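Periplasmic binding protein (Xylanimonas cellulosilytica, PDB 4MX8) probably binds an iron complex such as a siderophore outside the membrane and delivers it to an ABC importer. Local coordinates at residues T16-W21 against T39-V44; P46-V51 against E66-P71; D58-L63 against T146-V151; A96-I101 against W119-E124. All coordinates share one frame; numbering follows the deposited sequence.

Contact 1: residues T16-W21 against T39-V44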
loop_
_atom_site.group_PDB
_atom_site.type_symbol
_atom_site.label_atom_id
_atom_site.label_comp_id
_atom_site.label_asym_id
_atom_site.label_seq_id
_atom_site.Cartn_x
_atom_site.Cartn_y
_atom_site.Cartn_z
ATOM N N THR A 16 -9.955 6.672 26.565
ATOM C CA THR A 16 -9.208 7.066 25.383
ATOM C C THR A 16 -7.912 6.261 25.293
ATOM O O THR A 16 -7.499 5.623 26.256
ATOM C CB THR A 16 -8.896 8.589 25.337
ATOM O OG1 THR A 16 -7.981 8.952 26.385
ATOM C CG2 THR A 16 -10.166 9.391 25.469
ATOM N N ALA A 17 -7.296 6.283 24.118
ATOM C CA ALA A 17 -6.028 5.621 23.872
ATOM C C ALA A 17 -5.088 6.667 23.300
ATOM O O ALA A 17 -5.465 7.421 22.398
ATOM C CB ALA A 17 -6.204 4.488 22.885
ATOM N N SER A 18 -3.870 6.720 23.829
ATOM C CA SER A 18 -2.907 7.732 23.431
ATOM C C SER A 18 -2.105 7.259 22.230
ATOM O O SER A 18 -1.544 6.161 22.246
ATOM C CB SER A 18 -1.967 7.997 24.584
ATOM O OG SER A 18 -1.771 9.381 24.727
ATOM N N TYR A 19 -2.065 8.070 21.176
ATOM C CA TYR A 19 -1.290 7.707 19.982
ATOM C C TYR A 19 -0.196 8.739 19.694
ATOM O O TYR A 19 -0.490 9.926 19.473
ATOM C CB TYR A 19 -2.178 7.524 18.750
ATOM C CG TYR A 19 -1.407 6.941 17.584
ATOM C CD1 TYR A 19 -1.007 5.610 17.591
ATOM C CD2 TYR A 19 -1.076 7.708 16.485
ATOM C CE1 TYR A 19 -0.295 5.064 16.538
ATOM C CE2 TYR A 19 -0.365 7.170 15.424
ATOM C CZ TYR A 19 0.028 5.844 15.454
ATOM O OH TYR A 19 0.738 5.283 14.405
ATOM N N THR A 20 1.059 8.277 19.717
ATOM C CA THR A 20 2.204 9.163 19.549
ATOM C C THR A 20 3.114 8.672 18.445
ATOM O O THR A 20 3.571 7.531 18.460
ATOM C CB THR A 20 3.017 9.307 20.825
ATOM O OG1 THR A 20 2.212 9.942 21.826
ATOM C CG2 THR A 20 4.235 10.166 20.568
ATOM N N TRP A 21 3.381 9.552 17.485
ATOM C CA TRP A 21 4.186 9.184 16.335
ATOM C C TRP A 21 5.035 10.354 15.847
ATOM O O TRP A 21 4.804 11.507 16.236
ATOM C CB TRP A 21 3.285 8.636 15.225
ATOM C CG TRP A 21 2.555 9.659 14.403
ATOM C CD1 TRP A 21 2.843 10.027 13.116
ATOM C CD2 TRP A 21 1.401 10.422 14.786
ATOM N NE1 TRP A 21 1.939 10.966 12.677
ATOM C CE2 TRP A 21 1.048 11.228 13.685
ATOM C CE3 TRP A 21 0.640 10.509 15.954
ATOM C CZ2 TRP A 21 -0.029 12.109 13.722
ATOM C CZ3 TRP A 21 -0.434 11.380 15.990
ATOM C CH2 TRP A 21 -0.761 12.169 14.878
ATOM N N THR A 39 1.185 13.869 19.682
ATOM C CA THR A 39 0.302 12.952 20.392
ATOM C C THR A 39 -1.162 13.323 20.189
ATOM O O THR A 39 -1.519 14.498 20.171
ATOM C CB THR A 39 0.592 12.934 21.886
ATOM O OG1 THR A 39 1.962 12.570 22.101
ATOM C CG2 THR A 39 -0.297 11.934 22.564
ATOM N N VAL A 40 -2.004 12.314 20.008
ATOM C CA VAL A 40 -3.435 12.532 19.871
ATOM C C VAL A 40 -4.174 11.548 20.774
ATOM O O VAL A 40 -3.804 10.372 20.844
ATOM C CB VAL A 40 -3.878 12.380 18.404
ATOM C CG1 VAL A 40 -5.382 12.431 18.295
ATOM C CG2 VAL A 40 -3.273 13.490 17.570
ATOM N N GLU A 41 -5.186 12.033 21.495
ATOM C CA GLU A 41 -6.005 11.147 22.316
ATOM C C GLU A 41 -7.204 10.645 21.510
ATOM O O GLU A 41 -8.143 11.399 21.240
ATOM C CB GLU A 41 -6.471 11.846 23.590
ATOM C CG GLU A 41 -5.354 12.507 24.408
ATOM C CD GLU A 41 -4.412 11.510 25.078
ATOM O OE1 GLU A 41 -4.837 10.354 25.328
ATOM O OE2 GLU A 41 -3.247 11.893 25.360
ATOM N N VAL A 42 -7.145 9.369 21.129
ATOM C CA VAL A 42 -8.167 8.708 20.328
ATOM C C VAL A 42 -9.202 8.074 21.234
ATOM O O VAL A 42 -8.850 7.366 22.170
ATOM C CB VAL A 42 -7.553 7.533 19.571
ATOM C CG1 VAL A 42 -8.556 6.942 18.607
ATOM C CG2 VAL A 42 -6.332 7.972 18.845
ATOM N N PRO A 43 -10.488 8.292 20.947
ATOM C CA PRO A 43 -11.518 7.621 21.747
ATOM C C PRO A 43 -11.574 6.115 21.458
ATOM O O PRO A 43 -11.485 5.711 20.295
ATOM C CB PRO A 43 -12.807 8.303 21.282
ATOM C CG PRO A 43 -12.519 8.729 19.890
ATOM C CD PRO A 43 -11.070 9.151 19.901
ATOM N N VAL A 44 -11.712 5.299 22.502
ATOM C CA VAL A 44 -11.907 3.853 22.338
ATOM C C VAL A 44 -13.363 3.518 21.998
ATOM O O VAL A 44 -14.279 4.154 22.514
ATOM C CB VAL A 44 -11.517 3.099 23.603
ATOM C CG1 VAL A 44 -11.733 1.626 23.413
ATOM C CG2 VAL A 44 -10.074 3.384 23.959
HETATM O O HOH W 1 -4.905 8.248 27.389
#
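Four backbone hydrogen bonds tie residues 16-21 to residues 39-44. Ala17 and Val42 exchange two, as do Tyr19 and Val40. Ala17 N reaches Val42 O at 2.7 Å, nearly along the C=O axis, with the N-H...O angle at 164°. Tyr19 N meets Val40 O in the same way, at 2.9 Å. The return bonds, from Val42 N and Val40 N, arrive in the plane of the accepting carbonyl. These are the hydrogen-bonded pairs of an antiparallel beta hairpin formed by strands 16-24 and 35-43. Ser18, Thr20, Thr39 and Glu41 form its polar, exposed face. There the hydroxyls Thr20 OG1 and Thr39 OG1 share a hydrogen bond of 2.7 Å. The Glu41 chain bends at chi2 (-70°), and its carboxylate comes back to Ser18. Ser18 OG donates to Glu41 OE2 at 3.0 Å, from 38° above the carboxylate plane. A water donates to Glu41 OE1 and holds Thr16 OG1 weakly. The other face carries Ala17, Tyr19, Val40 and Val42. Tyr19 CB lies 4.2 Å from Val42 CG2. The end of Trp21 reaches Val40 CG2, which sits at the ring edge, 3.9 Å from Trp21 CZ3. Trp21 NE1 bonds to Asp130, and Val42 packs on Phe147 and Val151.

Contact 2: residues P46-V51 against E66-P71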
loop_
_atom_site.group_PDB
_atom_site.type_symbol
_atom_site.label_atom_id
_atom_site.label_comp_id
_atom_site.label_asym_id
_atom_site.label_seq_id
_atom_site.Cartn_x
_atom_site.Cartn_y
_atom_site.Cartn_z
ATOM N N PRO A 46 -14.893 4.017 18.976
ATOM C CA PRO A 46 -15.500 5.212 18.382
ATOM C C PRO A 46 -16.701 4.862 17.504
ATOM O O PRO A 46 -16.754 3.783 16.897
ATOM C CB PRO A 46 -14.362 5.799 17.547
ATOM C CG PRO A 46 -13.562 4.591 17.123
ATOM C CD PRO A 46 -13.605 3.686 18.335
ATOM N N GLN A 47 -17.648 5.790 17.425
ATOM C CA GLN A 47 -18.958 5.517 16.846
ATOM C C GLN A 47 -19.170 6.102 15.423
ATOM O O GLN A 47 -20.110 5.715 14.713
ATOM C CB GLN A 47 -20.016 6.010 17.839
ATOM C CG GLN A 47 -21.138 5.014 18.182
ATOM C CD GLN A 47 -20.642 3.638 18.629
ATOM O OE1 GLN A 47 -19.520 3.499 19.121
ATOM N NE2 GLN A 47 -21.485 2.611 18.452
ATOM N N ARG A 48 -18.296 7.031 15.022
ATOM C CA ARG A 48 -18.338 7.649 13.694
ATOM C C ARG A 48 -16.936 7.887 13.174
ATOM O O ARG A 48 -16.383 8.972 13.372
ATOM C CB ARG A 48 -19.040 9.004 13.731
ATOM C CG ARG A 48 -20.404 9.032 13.073
ATOM C CD ARG A 48 -20.663 10.362 12.378
ATOM N NE ARG A 48 -22.082 10.515 12.072
ATOM C CZ ARG A 48 -22.646 10.224 10.903
ATOM N NH1 ARG A 48 -21.919 9.779 9.891
ATOM N NH2 ARG A 48 -23.953 10.389 10.747
ATOM N N ILE A 49 -16.359 6.893 12.500
ATOM C CA ILE A 49 -14.986 7.003 12.020
ATOM C C ILE A 49 -14.958 7.483 10.575
ATOM O O ILE A 49 -15.679 6.964 9.724
ATOM C CB ILE A 49 -14.249 5.651 12.092
ATOM C CG1 ILE A 49 -14.526 4.945 13.415
ATOM C CG2 ILE A 49 -12.762 5.851 11.886
ATOM C CD1 ILE A 49 -13.917 3.585 13.498
ATOM N N VAL A 50 -14.123 8.476 10.299
ATOM C CA VAL A 50 -13.904 8.932 8.931
ATOM C C VAL A 50 -12.479 8.559 8.539
ATOM O O VAL A 50 -11.537 8.881 9.258
ATOM C CB VAL A 50 -14.119 10.440 8.813
ATOM C CG1 VAL A 50 -13.811 10.907 7.421
ATOM C CG2 VAL A 50 -15.550 10.767 9.155
ATOM N N VAL A 51 -12.322 7.865 7.414
ATOM C CA VAL A 51 -11.014 7.347 7.015
ATOM C C VAL A 51 -10.638 7.796 5.597
ATOM O O VAL A 51 -11.404 7.575 4.659
ATOM C CB VAL A 51 -11.003 5.802 7.071
ATOM C CG1 VAL A 51 -9.705 5.238 6.497
ATOM C CG2 VAL A 51 -11.210 5.319 8.483
ATOM N N GLU A 66 -16.640 -0.242 11.076
ATOM C CA GLU A 66 -17.468 0.267 10.006
ATOM C C GLU A 66 -17.015 1.683 9.766
ATOM O O GLU A 66 -16.699 2.405 10.703
ATOM C CB GLU A 66 -18.929 0.261 10.417
ATOM C CG GLU A 66 -19.910 0.468 9.290
ATOM C CD GLU A 66 -21.338 0.528 9.799
ATOM O OE1 GLU A 66 -21.541 1.086 10.900
ATOM O OE2 GLU A 66 -22.255 0.011 9.114
ATOM N N ILE A 67 -16.983 2.082 8.506
ATOM C CA ILE A 67 -16.524 3.411 8.170
ATOM C C ILE A 67 -17.730 4.307 7.916
ATOM O O ILE A 67 -18.655 3.925 7.207
ATOM C CB ILE A 67 -15.637 3.374 6.945
ATOM C CG1 ILE A 67 -14.647 2.192 7.043
ATOM C CG2 ILE A 67 -14.973 4.716 6.752
ATOM C CD1 ILE A 67 -13.829 2.157 8.283
ATOM N N ALA A 68 -17.724 5.488 8.522
ATOM C CA ALA A 68 -18.870 6.371 8.470
ATOM C C ALA A 68 -18.711 7.355 7.330
ATOM O O ALA A 68 -19.688 7.823 6.756
ATOM C CB ALA A 68 -19.000 7.106 9.775
ATOM N N GLY A 69 -17.463 7.678 7.016
ATOM C CA GLY A 69 -17.165 8.644 5.981
ATOM C C GLY A 69 -15.824 8.319 5.347
ATOM O O GLY A 69 -14.900 7.862 6.030
ATOM N N ALA A 70 -15.716 8.579 4.044
ATOM C CA ALA A 70 -14.566 8.164 3.257
ATOM C C ALA A 70 -14.626 8.837 1.900
ATOM O O ALA A 70 -15.705 9.233 1.435
ATOM C CB ALA A 70 -14.574 6.647 3.081
ATOM N N PRO A 71 -13.466 8.964 1.248
ATOM C CA PRO A 71 -13.472 9.393 -0.154
ATOM C C PRO A 71 -14.103 8.295 -1.009
ATOM O O PRO A 71 -13.373 7.449 -1.532
ATOM C CB PRO A 71 -11.986 9.528 -0.477
ATOM C CG PRO A 71 -11.294 8.659 0.540
ATOM C CD PRO A 71 -12.105 8.776 1.771
HETATM O O HOH W 2 -17.765 4.643 12.236
#
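Val51 and Ile67 cross at about a right angle. The Val51 CG2 methyl, anti to its own carbonyl carbon, meets the tip of Ile67, with CG2 to CD1 at 4.1 Å. Ile67 also lays its CG2 beside Ile49 O. Leu57 and Ile60 of helix 54-62 pack on both Val51 and Ile67. This helix joins strands 49-51 and 67-70 in a strand-helix-strand unit, in keeping with a Rossmann-like lobe. The CB of Ala68 points at the other segment. Ala68 CB lies 3.3 Å from Ile49 O, and Arg48 passes beside it with CG and NH1. Val50 turns CG1, anti to its backbone N, to Gly69 O at 3.5 Å. The backbones form a single bridge, Val50 with Gly69. Ile49 O accepts Ala68 N at 2.8 Å, nearly along the C=O axis, and takes a second, weak bond from Gly69 N. Val51 N donates to Gly69 O at 2.9 Å, in the carbonyl plane. A water accepts from Ile49 N and donates to Glu66 O. Main-chain atoms make the hydrogen bonds between the segments, with one water bridge, and Val51 and Ile67 add apolar contact. The alignment probably rests mainly on the backbone, with Ile49 O accepting twice.

Contact 3: residues D58-L63 against T146-V151; sequences DTIGAL and TFLGKV
Asp58 OD1 is gripped by one hydrogen bond, from the backbone N of Glu300, and OD2 by one more, with Thr301 OG1. Both partners lie on helix 299-309, so this side of helix 54-62 is tied to the C-terminal part of the chain. Toward helix 137-152 the carbons of Thr59, Ile60 and Leu63 gather round Leu148 of that helix. Leu148 CG is anti to the carbonyl carbon (chi1 -70°), and chi2 (172°) turns the fork so that the two methyls meet different partners. Leu148 CD1 lies 3.8 Å from Thr59 CG2, and the two side chains cross obliquely. Leu148 CD2 lies 4.0 Å from Ile60 CG1, and here the crossing is near a right angle. The contact is a helix-helix packing within the N-terminal lobe of the TroA-like fold. Leu63 comes just past the end of helix 54-62. Leu63 CD1 reaches the helix backbone itself, 3.5 Å from Gly149 N, and also lies 4.0 Å from Leu148 CB. An alanine at Leu148 would remove both branches and would probably loosen the packing against Thr59 and Ile60. Leu152 adds to the apolar surface by touching both Ile60 and Leu63.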
loop_
_atom_site.group_PDB
_atom_site.type_symbol
_atom_site.label_atom_id
_atom_site.label_comp_id
_atom_site.label_asym_id
_atom_site.label_seq_id
_atom_site.Cartn_x
_atom_site.Cartn_y
_atom_site.Cartn_z
ATOM N N ASP A 58 -9.189 -0.592 5.261
ATOM C CA ASP A 58 -9.025 -2.035 5.172
ATOM C C ASP A 58 -8.986 -2.678 6.562
ATOM O O ASP A 58 -9.844 -3.495 6.905
ATOM C CB ASP A 58 -7.729 -2.336 4.417
ATOM C CG ASP A 58 -7.529 -3.820 4.129
ATOM O OD1 ASP A 58 -8.176 -4.679 4.781
ATOM O OD2 ASP A 58 -6.695 -4.128 3.244
ATOM N N THR A 59 -7.993 -2.305 7.361
ATOM C CA THR A 59 -7.813 -2.943 8.659
ATOM C C THR A 59 -9.008 -2.725 9.588
ATOM O O THR A 59 -9.460 -3.669 10.263
ATOM C CB THR A 59 -6.491 -2.536 9.336
ATOM O OG1 THR A 59 -5.393 -2.998 8.535
ATOM C CG2 THR A 59 -6.379 -3.173 10.702
ATOM N N ILE A 60 -9.537 -1.502 9.615
ATOM C CA ILE A 60 -10.718 -1.238 10.446
ATOM C C ILE A 60 -11.861 -2.204 10.102
ATOM O O ILE A 60 -12.491 -2.763 10.991
ATOM C CB ILE A 60 -11.168 0.225 10.407
ATOM C CG1 ILE A 60 -10.123 1.092 11.103
ATOM C CG2 ILE A 60 -12.444 0.389 11.150
ATOM C CD1 ILE A 60 -10.297 2.563 10.850
ATOM N N GLY A 61 -12.088 -2.441 8.817
ATOM C CA GLY A 61 -13.103 -3.389 8.412
ATOM C C GLY A 61 -12.792 -4.799 8.889
ATOM O O GLY A 61 -13.665 -5.497 9.412
ATOM N N ALA A 62 -11.534 -5.203 8.719
ATOM C CA ALA A 62 -11.103 -6.560 9.024
ATOM C C ALA A 62 -11.173 -6.889 10.517
ATOM O O ALA A 62 -11.182 -8.058 10.898
ATOM C CB ALA A 62 -9.700 -6.780 8.504
ATOM N N LEU A 63 -11.209 -5.860 11.358
ATOM C CA LEU A 63 -11.293 -6.059 12.797
ATOM C C LEU A 63 -12.738 -5.871 13.253
ATOM O O LEU A 63 -13.058 -5.954 14.442
ATOM C CB LEU A 63 -10.355 -5.094 13.529
ATOM C CG LEU A 63 -8.855 -5.162 13.232
ATOM C CD1 LEU A 63 -8.156 -4.070 13.994
ATOM C CD2 LEU A 63 -8.267 -6.517 13.597
ATOM N N THR A 146 -2.318 -3.630 15.514
ATOM C CA THR A 146 -2.449 -3.706 16.955
ATOM C C THR A 146 -3.142 -2.465 17.504
ATOM O O THR A 146 -4.069 -2.576 18.300
ATOM C CB THR A 146 -1.105 -3.850 17.629
ATOM O OG1 THR A 146 -0.464 -5.038 17.154
ATOM C CG2 THR A 146 -1.296 -3.951 19.087
ATOM N N PHE A 147 -2.701 -1.287 17.069
ATOM C CA PHE A 147 -3.289 -0.062 17.582
ATOM C C PHE A 147 -4.770 0.032 17.305
ATOM O O PHE A 147 -5.566 0.263 18.222
ATOM C CB PHE A 147 -2.638 1.205 17.047
ATOM C CG PHE A 147 -3.197 2.436 17.691
ATOM C CD1 PHE A 147 -3.090 2.614 19.068
ATOM C CD2 PHE A 147 -3.903 3.365 16.958
ATOM C CE1 PHE A 147 -3.635 3.724 19.686
ATOM C CE2 PHE A 147 -4.457 4.486 17.576
ATOM C CZ PHE A 147 -4.320 4.662 18.941
ATOM N N LEU A 148 -5.133 -0.121 16.033
ATOM C CA LEU A 148 -6.535 -0.145 15.662
ATOM C C LEU A 148 -7.298 -1.200 16.489
ATOM O O LEU A 148 -8.411 -0.951 16.955
ATOM C CB LEU A 148 -6.682 -0.365 14.170
ATOM C CG LEU A 148 -6.232 0.840 13.332
ATOM C CD1 LEU A 148 -6.223 0.454 11.876
ATOM C CD2 LEU A 148 -7.120 2.067 13.529
ATOM N N GLY A 149 -6.679 -2.350 16.716
ATOM C CA GLY A 149 -7.233 -3.316 17.642
ATOM C C GLY A 149 -7.634 -2.736 18.999
ATOM O O GLY A 149 -8.726 -2.983 19.499
ATOM N N LYS A 150 -6.746 -1.960 19.601
ATOM C CA LYS A 150 -7.040 -1.284 20.859
ATOM C C LYS A 150 -8.181 -0.261 20.714
ATOM O O LYS A 150 -9.075 -0.207 21.558
ATOM C CB LYS A 150 -5.770 -0.611 21.368
ATOM C CG LYS A 150 -5.898 0.144 22.641
ATOM C CD LYS A 150 -4.570 0.103 23.355
ATOM C CE LYS A 150 -3.967 1.478 23.462
ATOM N NZ LYS A 150 -2.823 1.469 24.422
ATOM N N VAL A 151 -8.145 0.537 19.647
ATOM C CA VAL A 151 -9.200 1.511 19.392
ATOM C C VAL A 151 -10.569 0.846 19.265
ATOM O O VAL A 151 -11.547 1.317 19.840
ATOM C CB VAL A 151 -8.920 2.335 18.119
ATOM C CG1 VAL A 151 -10.105 3.221 17.782
ATOM C CG2 VAL A 151 -7.679 3.170 18.307
#

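Contact 4: residues A96-I101 against W119-E124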
loop_
_atom_site.group_PDB
_atom_site.type_symbol
_atom_site.label_atom_id
_atom_site.label_comp_id
_atom_site.label_asym_id
_atom_site.label_seq_id
_atom_site.Cartn_x
_atom_site.Cartn_y
_atom_site.Cartn_z
ATOM N N ALA A 96 -9.787 17.079 1.715
ATOM C CA ALA A 96 -10.938 16.902 2.596
ATOM C C ALA A 96 -12.027 17.957 2.389
ATOM O O ALA A 96 -11.730 19.141 2.232
ATOM C CB ALA A 96 -10.474 16.903 4.046
ATOM N N ASP A 97 -13.282 17.515 2.391
ATOM C CA ASP A 97 -14.441 18.405 2.452
ATOM C C ASP A 97 -14.680 18.782 3.926
ATOM O O ASP A 97 -15.543 18.209 4.594
ATOM C CB ASP A 97 -15.673 17.703 1.848
ATOM C CG ASP A 97 -16.890 18.624 1.728
ATOM O OD1 ASP A 97 -16.939 19.674 2.411
ATOM O OD2 ASP A 97 -17.824 18.279 0.963
ATOM N N LEU A 98 -13.911 19.743 4.426
ATOM C CA LEU A 98 -13.956 20.106 5.841
ATOM C C LEU A 98 -15.316 20.625 6.322
ATOM O O LEU A 98 -15.626 20.510 7.507
ATOM C CB LEU A 98 -12.850 21.108 6.190
ATOM C CG LEU A 98 -11.427 20.596 5.988
ATOM C CD1 LEU A 98 -10.446 21.695 6.239
ATOM C CD2 LEU A 98 -11.100 19.410 6.891
ATOM N N ILE A 99 -16.125 21.201 5.431
ATOM C CA ILE A 99 -17.449 21.661 5.874
ATOM C C ILE A 99 -18.391 20.468 6.047
ATOM O O ILE A 99 -19.158 20.402 7.009
ATOM C CB ILE A 99 -18.094 22.799 4.996
ATOM C CG1 ILE A 99 -18.167 22.412 3.524
ATOM C CG2 ILE A 99 -17.323 24.085 5.119
ATOM C CD1 ILE A 99 -18.657 23.542 2.636
ATOM N N ALA A 100 -18.314 19.522 5.118
ATOM C CA ALA A 100 -19.115 18.314 5.212
ATOM C C ALA A 100 -18.748 17.569 6.477
ATOM O O ALA A 100 -19.618 17.247 7.295
ATOM C CB ALA A 100 -18.876 17.433 4.017
ATOM N N ILE A 101 -17.454 17.295 6.623
ATOM C CA ILE A 101 -16.958 16.541 7.762
ATOM C C ILE A 101 -17.356 17.185 9.088
ATOM O O ILE A 101 -17.890 16.507 9.965
ATOM C CB ILE A 101 -15.442 16.328 7.689
ATOM C CG1 ILE A 101 -15.104 15.517 6.438
ATOM C CG2 ILE A 101 -14.951 15.606 8.927
ATOM C CD1 ILE A 101 -13.622 15.323 6.227
ATOM N N TRP A 119 -3.666 16.311 7.992
ATOM C CA TRP A 119 -3.783 16.017 9.408
ATOM C C TRP A 119 -4.233 17.203 10.258
ATOM O O TRP A 119 -5.225 17.109 10.989
ATOM C CB TRP A 119 -2.495 15.438 9.981
ATOM C CG TRP A 119 -2.624 15.237 11.462
ATOM C CD1 TRP A 119 -3.185 14.163 12.107
ATOM C CD2 TRP A 119 -2.215 16.145 12.483
ATOM N NE1 TRP A 119 -3.137 14.349 13.465
ATOM C CE2 TRP A 119 -2.546 15.559 13.722
ATOM C CE3 TRP A 119 -1.591 17.394 12.471
ATOM C CZ2 TRP A 119 -2.278 16.183 14.929
ATOM C CZ3 TRP A 119 -1.330 18.005 13.661
ATOM C CH2 TRP A 119 -1.671 17.403 14.878
ATOM N N ALA A 120 -3.516 18.316 10.162
ATOM C CA ALA A 120 -3.795 19.459 11.035
ATOM C C ALA A 120 -5.224 20.038 10.877
ATOM O O ALA A 120 -5.872 20.380 11.867
ATOM C CB ALA A 120 -2.738 20.512 10.864
ATOM N N ASP A 121 -5.711 20.131 9.641
ATOM C CA ASP A 121 -7.051 20.644 9.386
ATOM C C ASP A 121 -8.107 19.719 9.971
ATOM O O ASP A 121 -9.072 20.172 10.591
ATOM C CB ASP A 121 -7.306 20.789 7.885
ATOM C CG ASP A 121 -6.637 22.011 7.288
ATOM O OD1 ASP A 121 -6.062 22.801 8.073
ATOM O OD2 ASP A 121 -6.706 22.176 6.035
ATOM N N LEU A 122 -7.926 18.419 9.752
ATOM C CA LEU A 122 -8.867 17.431 10.253
ATOM C C LEU A 122 -8.891 17.403 11.778
ATOM O O LEU A 122 -9.961 17.399 12.389
ATOM C CB LEU A 122 -8.569 16.063 9.669
ATOM C CG LEU A 122 -8.958 16.038 8.188
ATOM C CD1 LEU A 122 -8.316 14.868 7.453
ATOM C CD2 LEU A 122 -10.462 15.967 8.063
ATOM N N ASN A 123 -7.715 17.430 12.390
ATOM C CA ASN A 123 -7.612 17.402 13.850
ATOM C C ASN A 123 -8.340 18.566 14.570
ATOM O O ASN A 123 -8.667 18.462 15.751
ATOM C CB ASN A 123 -6.136 17.323 14.254
ATOM C CG ASN A 123 -5.931 16.923 15.714
ATOM O OD1 ASN A 123 -6.561 15.986 16.216
ATOM N ND2 ASN A 123 -5.030 17.638 16.398
ATOM N N GLU A 124 -8.613 19.659 13.853
ATOM C CA GLU A 124 -9.417 20.765 14.404
ATOM C C GLU A 124 -10.892 20.399 14.540
ATOM O O GLU A 124 -11.631 21.076 15.261
ATOM C CB GLU A 124 -9.300 22.036 13.549
ATOM C CG GLU A 124 -8.052 22.877 13.801
ATOM C CD GLU A 124 -8.041 23.520 15.185
ATOM O OE1 GLU A 124 -8.940 24.349 15.471
ATOM O OE2 GLU A 124 -7.130 23.193 15.985
#
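Leu98 points its CB at helix 119-123. CG is anti to the carbonyl carbon (chi1 -62°), which carries the branch toward that helix. At the tip the two methyls part. Leu98 CD1, extended away from CA (chi2 175°), rests on Asp121, 3.7 Å from Asp121 CB. Leu98 CD1 also lies 3.8 Å from Asp121 OD2, so it runs along the aliphatic root and one oxygen of the acid. The two side chains cross at about a right angle. Leu98 CD2 turns to Leu122 and meets Leu122 CD2 at 3.7 Å, in an oblique crossing. Replacing Leu98 with an alanine would remove both methyls and would probably weaken the hold on Asp121 and Leu122 together. Helices 98-104 and 119-123 flank strand 108-111 in the sequence and pack against each other beside the parallel sheet of the N-terminal lobe. Ile101 and Leu122 both touch Ile109 of that strand. Leu122 CD2 is the shared point of the contact. Leu122 CD2 also meets Ile101 CD1 at 3.7 Å and Ala96 CB at 4.1 Å. Phe52 packs on Ala96, Ile101 and Leu122. The start of helix 98-104 is fixed by Asp97 at the N-cap. Asp97 OD1 accepts from Ala100 N at 3.0 Å, with the donor well above the carboxylate plane and the N-H...O angle at 162°. Asp97 is also the centre of an inverse gamma turn.

All four contacts belong to the N-terminal part of the chain. Contact 1 lies against contact 3, their centres about 14 Å apart, with Tyr19 CB 3.6 Å from Phe147 CZ. It also touches contact 4, where the rings of Trp21 and Trp119 meet edge to face. Contacts 2 and 3 have centres about 12 Å apart. Helix 54-62, between the two strands of contact 2, supplies one side of contact 3: Ile60 CD1 packs 3.7 Å from Val51 CG2. Contacts 2 and 4 come within about 5 Å at their nearest atoms without touching. Contacts 3 and 4 are farthest apart, about 22 Å between centres. In relatives the ligand binds between two lobes; none of these contacts includes a ligand.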